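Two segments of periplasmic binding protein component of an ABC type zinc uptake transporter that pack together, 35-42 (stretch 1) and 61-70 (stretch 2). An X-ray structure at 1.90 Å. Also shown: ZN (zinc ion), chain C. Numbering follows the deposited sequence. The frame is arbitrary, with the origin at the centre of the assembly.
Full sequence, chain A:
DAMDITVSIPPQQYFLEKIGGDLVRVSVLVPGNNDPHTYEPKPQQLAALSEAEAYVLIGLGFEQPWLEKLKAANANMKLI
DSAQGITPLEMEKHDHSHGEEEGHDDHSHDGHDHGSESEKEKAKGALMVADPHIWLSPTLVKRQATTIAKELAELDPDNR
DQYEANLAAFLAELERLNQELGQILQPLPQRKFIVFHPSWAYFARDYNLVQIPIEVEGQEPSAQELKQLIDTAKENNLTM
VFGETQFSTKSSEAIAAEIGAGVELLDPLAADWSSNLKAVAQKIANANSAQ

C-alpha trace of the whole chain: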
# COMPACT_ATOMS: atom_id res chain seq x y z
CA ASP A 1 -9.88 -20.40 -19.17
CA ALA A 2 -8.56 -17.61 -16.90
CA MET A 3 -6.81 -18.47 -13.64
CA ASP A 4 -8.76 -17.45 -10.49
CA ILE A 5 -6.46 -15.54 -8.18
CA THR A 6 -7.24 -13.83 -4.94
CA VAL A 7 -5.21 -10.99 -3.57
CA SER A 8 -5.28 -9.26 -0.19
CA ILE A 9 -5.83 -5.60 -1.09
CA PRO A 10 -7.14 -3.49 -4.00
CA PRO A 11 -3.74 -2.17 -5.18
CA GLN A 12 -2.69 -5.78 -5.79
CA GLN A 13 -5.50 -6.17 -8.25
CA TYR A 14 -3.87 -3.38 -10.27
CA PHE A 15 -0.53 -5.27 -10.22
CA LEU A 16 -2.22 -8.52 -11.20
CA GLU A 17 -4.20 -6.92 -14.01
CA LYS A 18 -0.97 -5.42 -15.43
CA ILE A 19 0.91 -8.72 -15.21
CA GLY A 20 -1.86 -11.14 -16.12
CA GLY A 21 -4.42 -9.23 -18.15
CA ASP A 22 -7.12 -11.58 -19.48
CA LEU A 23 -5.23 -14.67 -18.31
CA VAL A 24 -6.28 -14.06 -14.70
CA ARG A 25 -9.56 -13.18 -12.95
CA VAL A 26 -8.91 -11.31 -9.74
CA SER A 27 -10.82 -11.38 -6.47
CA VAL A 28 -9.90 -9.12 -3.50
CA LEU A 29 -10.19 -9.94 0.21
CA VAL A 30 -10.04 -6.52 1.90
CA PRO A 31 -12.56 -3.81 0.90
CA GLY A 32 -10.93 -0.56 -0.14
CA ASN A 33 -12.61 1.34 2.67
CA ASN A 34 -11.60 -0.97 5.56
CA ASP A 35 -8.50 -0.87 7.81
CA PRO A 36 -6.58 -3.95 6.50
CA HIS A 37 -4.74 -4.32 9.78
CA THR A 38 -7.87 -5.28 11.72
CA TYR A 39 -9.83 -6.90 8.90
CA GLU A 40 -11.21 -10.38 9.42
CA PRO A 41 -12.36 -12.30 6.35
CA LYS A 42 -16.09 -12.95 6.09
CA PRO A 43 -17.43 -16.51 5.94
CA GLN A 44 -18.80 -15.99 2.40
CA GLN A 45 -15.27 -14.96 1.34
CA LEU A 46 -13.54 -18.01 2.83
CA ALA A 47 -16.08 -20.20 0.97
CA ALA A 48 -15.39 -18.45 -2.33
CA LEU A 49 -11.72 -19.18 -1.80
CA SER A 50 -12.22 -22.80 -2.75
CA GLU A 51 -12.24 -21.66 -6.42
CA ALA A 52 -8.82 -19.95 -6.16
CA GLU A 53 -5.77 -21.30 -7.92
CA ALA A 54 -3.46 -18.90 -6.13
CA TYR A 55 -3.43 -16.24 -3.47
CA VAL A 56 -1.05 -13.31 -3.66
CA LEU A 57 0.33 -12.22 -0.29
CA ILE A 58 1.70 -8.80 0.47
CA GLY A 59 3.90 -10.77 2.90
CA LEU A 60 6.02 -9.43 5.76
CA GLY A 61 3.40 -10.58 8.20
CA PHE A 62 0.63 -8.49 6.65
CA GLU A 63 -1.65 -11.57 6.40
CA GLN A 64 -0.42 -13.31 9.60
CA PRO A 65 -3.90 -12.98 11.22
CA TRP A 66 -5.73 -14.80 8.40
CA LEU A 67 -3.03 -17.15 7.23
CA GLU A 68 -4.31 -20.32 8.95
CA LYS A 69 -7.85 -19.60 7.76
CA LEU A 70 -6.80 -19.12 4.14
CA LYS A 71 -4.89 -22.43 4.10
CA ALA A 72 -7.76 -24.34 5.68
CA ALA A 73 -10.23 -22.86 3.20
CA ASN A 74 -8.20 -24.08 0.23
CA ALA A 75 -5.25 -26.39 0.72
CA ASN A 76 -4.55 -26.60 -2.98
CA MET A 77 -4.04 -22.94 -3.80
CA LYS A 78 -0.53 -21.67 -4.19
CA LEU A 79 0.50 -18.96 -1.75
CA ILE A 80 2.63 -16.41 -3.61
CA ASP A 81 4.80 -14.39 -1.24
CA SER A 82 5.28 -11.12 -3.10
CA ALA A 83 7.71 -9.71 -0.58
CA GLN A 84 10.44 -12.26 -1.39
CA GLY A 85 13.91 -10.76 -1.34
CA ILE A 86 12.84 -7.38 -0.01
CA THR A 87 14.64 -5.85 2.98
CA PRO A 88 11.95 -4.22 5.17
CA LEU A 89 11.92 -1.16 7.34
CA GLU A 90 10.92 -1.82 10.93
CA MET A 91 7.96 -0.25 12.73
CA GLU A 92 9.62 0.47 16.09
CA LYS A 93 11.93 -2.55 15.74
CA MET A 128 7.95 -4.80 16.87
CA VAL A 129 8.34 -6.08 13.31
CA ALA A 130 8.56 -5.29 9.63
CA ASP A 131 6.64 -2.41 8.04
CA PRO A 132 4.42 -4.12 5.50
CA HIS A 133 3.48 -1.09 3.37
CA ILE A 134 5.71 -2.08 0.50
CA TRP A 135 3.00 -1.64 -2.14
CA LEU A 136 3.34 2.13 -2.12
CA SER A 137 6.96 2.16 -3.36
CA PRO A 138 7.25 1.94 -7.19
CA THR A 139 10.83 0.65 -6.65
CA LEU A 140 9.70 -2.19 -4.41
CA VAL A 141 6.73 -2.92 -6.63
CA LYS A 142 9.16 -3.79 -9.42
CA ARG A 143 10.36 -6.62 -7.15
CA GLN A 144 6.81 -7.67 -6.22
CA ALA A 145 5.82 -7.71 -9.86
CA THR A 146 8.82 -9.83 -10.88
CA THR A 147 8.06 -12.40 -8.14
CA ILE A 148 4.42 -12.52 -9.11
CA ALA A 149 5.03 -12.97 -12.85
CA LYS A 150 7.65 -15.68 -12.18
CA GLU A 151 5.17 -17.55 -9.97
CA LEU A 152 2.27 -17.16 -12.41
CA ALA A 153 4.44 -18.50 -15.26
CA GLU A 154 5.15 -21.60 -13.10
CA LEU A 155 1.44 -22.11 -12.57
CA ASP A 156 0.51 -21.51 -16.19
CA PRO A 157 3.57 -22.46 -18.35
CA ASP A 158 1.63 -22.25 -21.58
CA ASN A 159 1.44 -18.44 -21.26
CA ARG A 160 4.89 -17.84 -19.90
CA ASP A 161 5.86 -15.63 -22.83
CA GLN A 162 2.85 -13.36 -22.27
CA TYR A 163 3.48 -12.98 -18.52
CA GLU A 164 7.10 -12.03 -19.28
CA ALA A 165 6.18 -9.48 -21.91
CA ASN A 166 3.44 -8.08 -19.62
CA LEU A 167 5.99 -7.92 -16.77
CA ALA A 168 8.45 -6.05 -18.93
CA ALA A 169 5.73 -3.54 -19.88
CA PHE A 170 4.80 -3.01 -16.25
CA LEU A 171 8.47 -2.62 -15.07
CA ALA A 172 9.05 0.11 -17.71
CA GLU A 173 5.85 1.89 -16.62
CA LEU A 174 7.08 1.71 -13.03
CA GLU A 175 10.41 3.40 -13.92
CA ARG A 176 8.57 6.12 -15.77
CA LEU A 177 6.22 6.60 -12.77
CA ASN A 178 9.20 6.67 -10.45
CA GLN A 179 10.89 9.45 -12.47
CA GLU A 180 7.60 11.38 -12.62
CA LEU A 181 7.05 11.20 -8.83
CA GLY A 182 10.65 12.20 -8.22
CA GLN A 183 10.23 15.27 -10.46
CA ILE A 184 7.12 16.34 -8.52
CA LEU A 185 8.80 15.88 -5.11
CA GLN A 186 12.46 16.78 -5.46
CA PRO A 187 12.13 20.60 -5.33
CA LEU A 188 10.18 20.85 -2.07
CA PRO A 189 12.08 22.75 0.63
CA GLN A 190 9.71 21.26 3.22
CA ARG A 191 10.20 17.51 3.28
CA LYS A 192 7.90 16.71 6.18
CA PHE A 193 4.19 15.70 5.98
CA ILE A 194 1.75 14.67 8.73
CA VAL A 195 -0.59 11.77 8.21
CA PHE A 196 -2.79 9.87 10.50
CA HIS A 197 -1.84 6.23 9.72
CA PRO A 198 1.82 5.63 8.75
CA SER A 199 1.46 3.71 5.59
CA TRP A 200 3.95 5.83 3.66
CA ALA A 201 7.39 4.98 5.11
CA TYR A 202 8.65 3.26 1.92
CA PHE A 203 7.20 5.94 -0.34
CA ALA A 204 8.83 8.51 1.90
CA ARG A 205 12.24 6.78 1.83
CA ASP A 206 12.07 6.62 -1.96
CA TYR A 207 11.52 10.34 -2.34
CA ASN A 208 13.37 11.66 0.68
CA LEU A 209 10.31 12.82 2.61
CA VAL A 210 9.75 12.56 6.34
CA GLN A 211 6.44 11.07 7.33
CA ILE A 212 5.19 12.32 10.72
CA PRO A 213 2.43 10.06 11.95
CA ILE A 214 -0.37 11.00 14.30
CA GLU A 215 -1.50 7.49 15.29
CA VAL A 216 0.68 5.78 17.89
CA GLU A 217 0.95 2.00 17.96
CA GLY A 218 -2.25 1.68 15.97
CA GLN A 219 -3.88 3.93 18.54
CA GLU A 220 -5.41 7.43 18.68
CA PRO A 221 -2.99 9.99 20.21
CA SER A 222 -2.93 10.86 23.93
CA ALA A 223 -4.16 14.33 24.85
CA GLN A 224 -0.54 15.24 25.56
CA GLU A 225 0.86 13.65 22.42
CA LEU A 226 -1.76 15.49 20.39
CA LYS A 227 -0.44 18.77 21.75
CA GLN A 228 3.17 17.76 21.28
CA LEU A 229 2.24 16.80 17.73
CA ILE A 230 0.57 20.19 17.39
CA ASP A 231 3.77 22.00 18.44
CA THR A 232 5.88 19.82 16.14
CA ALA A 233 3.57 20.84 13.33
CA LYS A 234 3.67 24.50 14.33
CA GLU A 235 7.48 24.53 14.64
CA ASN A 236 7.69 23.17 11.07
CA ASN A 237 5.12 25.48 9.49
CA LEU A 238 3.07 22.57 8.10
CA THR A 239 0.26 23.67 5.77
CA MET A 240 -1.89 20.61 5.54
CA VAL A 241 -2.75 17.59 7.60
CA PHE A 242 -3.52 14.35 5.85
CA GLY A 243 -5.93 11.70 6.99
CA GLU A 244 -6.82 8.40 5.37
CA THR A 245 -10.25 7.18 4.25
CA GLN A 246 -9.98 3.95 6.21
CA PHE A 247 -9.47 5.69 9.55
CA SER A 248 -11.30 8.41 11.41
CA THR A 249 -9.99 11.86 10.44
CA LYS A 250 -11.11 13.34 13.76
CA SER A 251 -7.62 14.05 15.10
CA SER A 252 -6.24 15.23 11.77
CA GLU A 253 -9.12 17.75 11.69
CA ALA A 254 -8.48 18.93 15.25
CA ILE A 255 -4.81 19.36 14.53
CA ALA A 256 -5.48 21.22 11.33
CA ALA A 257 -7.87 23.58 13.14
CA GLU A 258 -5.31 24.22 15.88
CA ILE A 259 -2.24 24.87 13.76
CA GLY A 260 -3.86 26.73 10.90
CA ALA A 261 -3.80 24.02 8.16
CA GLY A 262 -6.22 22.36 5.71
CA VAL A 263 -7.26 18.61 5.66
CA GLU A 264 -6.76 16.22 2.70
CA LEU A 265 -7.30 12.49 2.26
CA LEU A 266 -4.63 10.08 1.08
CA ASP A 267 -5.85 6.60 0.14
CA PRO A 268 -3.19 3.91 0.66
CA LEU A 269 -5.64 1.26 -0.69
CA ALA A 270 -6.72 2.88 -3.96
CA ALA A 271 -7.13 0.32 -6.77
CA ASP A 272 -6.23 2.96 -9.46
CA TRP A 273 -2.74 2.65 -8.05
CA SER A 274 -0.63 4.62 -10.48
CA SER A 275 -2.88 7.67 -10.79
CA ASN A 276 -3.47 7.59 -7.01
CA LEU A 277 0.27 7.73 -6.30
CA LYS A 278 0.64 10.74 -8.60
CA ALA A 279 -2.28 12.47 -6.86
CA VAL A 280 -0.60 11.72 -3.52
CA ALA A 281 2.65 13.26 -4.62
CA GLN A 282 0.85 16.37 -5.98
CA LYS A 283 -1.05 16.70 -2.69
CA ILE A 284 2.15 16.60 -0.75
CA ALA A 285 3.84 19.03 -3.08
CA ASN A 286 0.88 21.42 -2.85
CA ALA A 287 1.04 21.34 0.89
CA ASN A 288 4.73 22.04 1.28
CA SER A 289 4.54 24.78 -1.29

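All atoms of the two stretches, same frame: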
# COMPACT_ATOMS: atom_id res chain seq x y z
N ASP A 35 -9.86 -0.85 7.29
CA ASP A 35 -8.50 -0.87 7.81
C ASP A 35 -8.06 -2.33 7.63
O ASP A 35 -8.60 -3.24 8.28
CB ASP A 35 -8.50 -0.46 9.29
CG ASP A 35 -7.22 -0.87 10.03
OD1 ASP A 35 -6.18 -1.19 9.38
OD2 ASP A 35 -7.24 -0.87 11.28
N PRO A 36 -7.06 -2.59 6.75
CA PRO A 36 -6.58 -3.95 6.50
C PRO A 36 -5.95 -4.61 7.71
O PRO A 36 -5.97 -5.82 7.85
CB PRO A 36 -5.58 -3.77 5.34
CG PRO A 36 -5.00 -2.42 5.62
CD PRO A 36 -6.19 -1.60 6.07
N HIS A 37 -5.37 -3.79 8.59
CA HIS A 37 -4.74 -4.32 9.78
C HIS A 37 -5.67 -4.98 10.82
O HIS A 37 -5.20 -5.70 11.68
CB HIS A 37 -3.94 -3.22 10.44
CG HIS A 37 -2.96 -2.55 9.52
ND1 HIS A 37 -1.77 -3.12 9.15
CD2 HIS A 37 -3.02 -1.35 8.89
CE1 HIS A 37 -1.12 -2.30 8.34
NE2 HIS A 37 -1.86 -1.22 8.17
N THR A 38 -6.95 -4.69 10.77
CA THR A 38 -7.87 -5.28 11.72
C THR A 38 -8.97 -6.03 10.98
O THR A 38 -9.96 -6.44 11.58
CB THR A 38 -8.53 -4.21 12.63
OG1 THR A 38 -9.27 -3.28 11.83
CG2 THR A 38 -7.48 -3.47 13.44
N TYR A 39 -8.82 -6.20 9.67
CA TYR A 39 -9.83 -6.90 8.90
C TYR A 39 -9.88 -8.40 9.20
O TYR A 39 -8.86 -9.05 9.41
CB TYR A 39 -9.56 -6.77 7.40
CG TYR A 39 -10.69 -7.31 6.56
CD1 TYR A 39 -11.92 -6.65 6.53
CD2 TYR A 39 -10.54 -8.47 5.82
CE1 TYR A 39 -12.97 -7.14 5.77
CE2 TYR A 39 -11.60 -8.97 5.06
CZ TYR A 39 -12.80 -8.30 5.04
OH TYR A 39 -13.84 -8.78 4.30
N GLU A 40 -11.09 -8.95 9.23
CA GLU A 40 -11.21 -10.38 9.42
C GLU A 40 -12.07 -10.86 8.25
O GLU A 40 -13.17 -10.36 8.02
CB GLU A 40 -11.84 -10.74 10.77
CG GLU A 40 -11.41 -12.16 11.16
CD GLU A 40 -11.79 -12.57 12.57
OE1 GLU A 40 -13.01 -12.58 12.88
OE2 GLU A 40 -10.87 -12.90 13.36
N PRO A 41 -11.56 -11.83 7.48
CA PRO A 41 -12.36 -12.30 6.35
C PRO A 41 -13.75 -12.83 6.71
O PRO A 41 -13.94 -13.47 7.74
CB PRO A 41 -11.47 -13.35 5.66
CG PRO A 41 -10.31 -13.56 6.53
CD PRO A 41 -10.19 -12.37 7.46
N LYS A 42 -14.72 -12.52 5.87
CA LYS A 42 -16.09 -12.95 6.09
C LYS A 42 -16.27 -14.41 5.68
O LYS A 42 -15.58 -14.91 4.77
CB LYS A 42 -17.06 -12.12 5.25
CG LYS A 42 -16.99 -10.60 5.37
CD LYS A 42 -17.75 -9.98 4.17
CE LYS A 42 -17.78 -8.45 4.22
NZ LYS A 42 -16.42 -7.84 4.23
N GLY A 61 4.33 -10.52 7.08
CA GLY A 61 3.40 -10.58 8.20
C GLY A 61 2.08 -9.89 7.99
O GLY A 61 1.19 -9.97 8.84
N PHE A 62 1.91 -9.20 6.88
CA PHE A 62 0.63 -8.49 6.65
C PHE A 62 -0.61 -9.38 6.85
O PHE A 62 -1.61 -8.96 7.42
CB PHE A 62 0.61 -7.94 5.23
CG PHE A 62 -0.56 -7.04 4.97
CD1 PHE A 62 -0.63 -5.79 5.57
CD2 PHE A 62 -1.52 -7.39 4.05
CE1 PHE A 62 -1.64 -4.88 5.24
CE2 PHE A 62 -2.55 -6.49 3.71
CZ PHE A 62 -2.60 -5.23 4.31
N GLU A 63 -0.55 -10.61 6.35
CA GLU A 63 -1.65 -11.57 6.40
C GLU A 63 -1.61 -12.55 7.58
O GLU A 63 -2.46 -13.44 7.67
CB GLU A 63 -1.66 -12.39 5.11
CG GLU A 63 -2.09 -11.64 3.82
CD GLU A 63 -0.94 -11.02 3.05
OE1 GLU A 63 0.23 -11.20 3.46
OE2 GLU A 63 -1.20 -10.37 2.01
N GLN A 64 -0.61 -12.41 8.45
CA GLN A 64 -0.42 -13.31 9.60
C GLN A 64 -1.73 -13.71 10.29
O GLN A 64 -1.96 -14.87 10.58
CB GLN A 64 0.56 -12.69 10.64
N PRO A 65 -2.61 -12.73 10.56
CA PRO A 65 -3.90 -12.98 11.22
C PRO A 65 -4.88 -13.93 10.49
O PRO A 65 -5.71 -14.56 11.12
CB PRO A 65 -4.51 -11.58 11.33
CG PRO A 65 -3.32 -10.67 11.25
CD PRO A 65 -2.46 -11.31 10.24
N TRP A 66 -4.80 -14.00 9.18
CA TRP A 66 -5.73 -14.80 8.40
C TRP A 66 -5.07 -15.99 7.79
O TRP A 66 -5.75 -16.81 7.16
CB TRP A 66 -6.30 -14.02 7.20
CG TRP A 66 -6.46 -12.58 7.41
CD1 TRP A 66 -7.01 -11.96 8.50
CD2 TRP A 66 -6.09 -11.54 6.50
NE1 TRP A 66 -6.99 -10.60 8.32
CE2 TRP A 66 -6.44 -10.31 7.10
CE3 TRP A 66 -5.50 -11.52 5.22
CZ2 TRP A 66 -6.21 -9.07 6.48
CZ3 TRP A 66 -5.28 -10.29 4.60
CH2 TRP A 66 -5.64 -9.08 5.23
N LEU A 67 -3.74 -16.08 7.92
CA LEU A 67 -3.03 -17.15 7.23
C LEU A 67 -3.58 -18.57 7.43
O LEU A 67 -3.81 -19.29 6.44
CB LEU A 67 -1.53 -17.10 7.57
CG LEU A 67 -0.55 -16.81 6.41
CD1 LEU A 67 0.81 -17.32 6.81
CD2 LEU A 67 -0.97 -17.50 5.13
N GLU A 68 -3.81 -18.97 8.68
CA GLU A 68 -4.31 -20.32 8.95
C GLU A 68 -5.67 -20.53 8.31
O GLU A 68 -5.95 -21.61 7.77
CB GLU A 68 -4.43 -20.57 10.46
CG GLU A 68 -3.07 -20.63 11.14
CD GLU A 68 -2.14 -21.60 10.46
OE1 GLU A 68 -2.50 -22.79 10.34
OE2 GLU A 68 -1.04 -21.17 10.03
N LYS A 69 -6.50 -19.49 8.34
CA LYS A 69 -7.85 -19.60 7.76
C LYS A 69 -7.80 -19.73 6.25
O LYS A 69 -8.58 -20.47 5.66
CB LYS A 69 -8.70 -18.41 8.17
CG LYS A 69 -8.92 -18.31 9.68
CD LYS A 69 -9.84 -17.16 10.07
CE LYS A 69 -10.07 -17.15 11.57
NZ LYS A 69 -11.03 -16.09 11.96
N LEU A 70 -6.91 -18.99 5.60
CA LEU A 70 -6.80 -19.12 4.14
C LEU A 70 -6.40 -20.54 3.76
O LEU A 70 -6.99 -21.13 2.84
CB LEU A 70 -5.72 -18.19 3.57
CG LEU A 70 -5.93 -16.71 3.82
CD1 LEU A 70 -4.73 -15.93 3.21
CD2 LEU A 70 -7.29 -16.30 3.16
ZN ZN C . -1.50 0.34 7.08
O HOH W 1 -2.67 0.62 5.14

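Trp66 dominates this contact: of the 395 Å² buried between the two stretches, counting both sides, 89 Å² is its own. Its CA-to-CB bond points toward stretch 1, and the indole uses both its edge and one face. At the edge, Trp66 NE1 donates a hydrogen bond to Tyr39 O, 2.7 Å away with an N-H...O angle of 140°. The acceptor lies near the ring plane, where an indole N-H must point, so a buried ring keeps its polar group satisfied. Pro36 O also lies near the ring plane, 3.5 Å from Trp66 CZ2; Tyr39 CB packs 4.2 Å from Trp66 CZ2, well out of the indole plane.

Over one face of the indole sits Pro41, which gives up 56 Å². Pro41 CD is 3.4 Å from Trp66 CD1 and 3.7 Å from the centroid of the Trp66 five-membered ring, only 26° off its normal, the geometry of a CH-pi contact. A compact proline ring, whose CA-to-CB bond also points toward stretch 2, suits this placement.

Phe62 covers a further 58 Å². Its CA-to-CB bond runs sideways, but with chi1 at -172° (t) the ring end comes nearer stretch 1. There Phe62 CZ meets Pro36 CB at 3.5 Å, an apolar contact between two buried residues. The Phe62 edge is directed toward the face of His37 in an offset edge-to-face pair, with centroids 5.8 Å apart and planes at 81°; the closest atoms, His37 CE1 and Phe62 CE1, are 4.1 Å apart. His37 NE2 binds zinc at 1.9 Å, so the phenyl ring packs beside a metal ligand.

At the exposed margin, the extended Lys69 side chain brings Lys69 NZ to 3.5 Å from Glu40 OE2, a salt bridge whose hydrogen bond is weak. Long, charged side chains suit this solvent-accessible position.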